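Local coordinates for OxyA protein (Actinoplanes teichomyceticus, PDB 5HH3) that acts as a haem-dependent cytochrome P450 in glycopeptide antibiotic biosynthesis, carrying out phenolic coupling that cyclises the precursor peptide, at the interface of chains A and B. Numbering follows the deposited sequence. Chains: chain A/B, OxyA protein.

The interface of chains A and B. Residues chain A 85-87; chain B 10, 13-14, 83.
B:Glu10 meets the indole of A:Trp87 with the root of its side chain. Its CB sits over one face of the six-membered ring, 3.7 Å from the ring centre and displaced toward the rim, a CH-pi contact. CG comes next and turns away from the indole toward the backbone of A:Thr86, 3.4 Å from the carbonyl O. The chain bends at chi2 (86°), and OE2 is the carboxylate oxygen that turns toward a water, 2.9 Å away. The carboxylate plane lies 23° from that of the indole. The same water lies 2.9 Å from A:Thr86 O, so in this patch the polar link runs through a water. Backbone N of B:Ala83 adds a weak contact to it. No direct hydrogen bond or salt bridge joins the residues of this patch.

B:Val14 comes in beside the rim of the same indole, little above the ring plane, whereas B:Glu10 CB lies over the face. Its CG2 branch is 3.6 Å from A:Trp87 NE1 and also approaches CZ2. The two side chains meet at about a right angle. One helix turn thus offers the tryptophan two aliphatic groups. A:Thr86 points its methyl, CG2, at B:Val13 CG1, 3.7 Å away. CG1, anti to the backbone N at chi1 157°, is the branch turned to the threonine methyl. The methyl of B:Ala83 touches two backbone oxygens of chain A: its CB is 3.5 Å from A:Ile85 O and equally near A:Thr86 O.

The structure alone does not show whether this pairing exists outside the crystal. The patch is part of a larger interface that is not an exact two-fold. Chain A contributes the end of the short helix 83-86 and A:Trp87, which follows it. They rest against one side of the N-terminal helix 8-19 of chain B and, at the same stretch as in chain A, its 3-10 turn 82-84.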
loop_
_atom_site.group_PDB
_atom_site.type_symbol
_atom_site.label_atom_id
_atom_site.label_comp_id
_atom_site.label_asym_id
_atom_site.label_seq_id
_atom_site.Cartn_x
_atom_site.Cartn_y
_atom_site.Cartn_z
ATOM N N ILE A 85 -1.825 -2.933 6.013
ATOM C CA ILE A 85 -2.149 -3.823 4.886
ATOM C C ILE A 85 -1.469 -3.377 3.582
ATOM O O ILE A 85 -0.714 -4.153 2.987
ATOM C CB ILE A 85 -3.675 -3.973 4.696
ATOM C CG1 ILE A 85 -4.288 -4.672 5.922
ATOM C CG2 ILE A 85 -3.991 -4.767 3.423
ATOM C CD1 ILE A 85 -5.773 -4.417 6.123
ATOM N N THR A 86 -1.727 -2.146 3.144
ATOM C CA THR A 86 -1.181 -1.668 1.867
ATOM C C THR A 86 0.156 -0.944 2.041
ATOM O O THR A 86 0.981 -0.968 1.117
ATOM C CB THR A 86 -2.199 -0.809 1.073
ATOM O OG1 THR A 86 -2.680 0.247 1.896
ATOM C CG2 THR A 86 -3.381 -1.632 0.650
ATOM N N TRP A 87 0.407 -0.361 3.221
ATOM C CA TRP A 87 1.640 0.379 3.470
ATOM C C TRP A 87 2.464 -0.130 4.680
ATOM O O TRP A 87 2.899 0.677 5.506
ATOM C CB TRP A 87 1.316 1.851 3.691
ATOM C CG TRP A 87 0.483 2.519 2.649
ATOM C CD1 TRP A 87 -0.868 2.534 2.587
ATOM C CD2 TRP A 87 0.947 3.332 1.569
ATOM N NE1 TRP A 87 -1.287 3.291 1.514
ATOM C CE2 TRP A 87 -0.185 3.795 0.878
ATOM C CE3 TRP A 87 2.210 3.712 1.116
ATOM C CZ2 TRP A 87 -0.091 4.607 -0.255
ATOM C CZ3 TRP A 87 2.298 4.538 -0.001
ATOM C CH2 TRP A 87 1.161 4.956 -0.676
ATOM N N GLU B 10 1.184 0.984 -4.585
ATOM C CA GLU B 10 0.415 1.282 -3.379
ATOM C C GLU B 10 -0.594 2.434 -3.596
ATOM O O GLU B 10 -1.750 2.316 -3.211
ATOM C CB GLU B 10 1.339 1.625 -2.194
ATOM C CG GLU B 10 2.202 0.459 -1.724
ATOM C CD GLU B 10 3.515 0.317 -2.493
ATOM O OE1 GLU B 10 3.658 0.805 -3.636
ATOM O OE2 GLU B 10 4.446 -0.273 -1.931
ATOM N N VAL B 13 -3.495 1.243 -5.788
ATOM C CA VAL B 13 -4.383 0.381 -4.980
ATOM C C VAL B 13 -5.360 1.232 -4.145
ATOM O O VAL B 13 -6.542 0.949 -4.111
ATOM C CB VAL B 13 -3.548 -0.557 -4.046
ATOM C CG1 VAL B 13 -4.339 -1.050 -2.831
ATOM C CG2 VAL B 13 -3.023 -1.734 -4.862
ATOM N N VAL B 14 -4.847 2.275 -3.512
ATOM C CA VAL B 14 -5.659 3.193 -2.707
ATOM C C VAL B 14 -6.716 3.889 -3.564
ATOM O O VAL B 14 -7.862 3.930 -3.190
ATOM C CB VAL B 14 -4.790 4.279 -2.009
ATOM C CG1 VAL B 14 -5.671 5.355 -1.379
ATOM C CG2 VAL B 14 -3.911 3.662 -0.938
ATOM N N ALA B 83 3.617 -4.618 0.424
ATOM C CA ALA B 83 2.274 -5.191 0.667
ATOM C C ALA B 83 2.103 -6.659 0.223
ATOM O O ALA B 83 1.288 -7.374 0.809
ATOM C CB ALA B 83 1.188 -4.329 0.018
HETATM O O HOH W 1 3.838 -1.350 0.672
#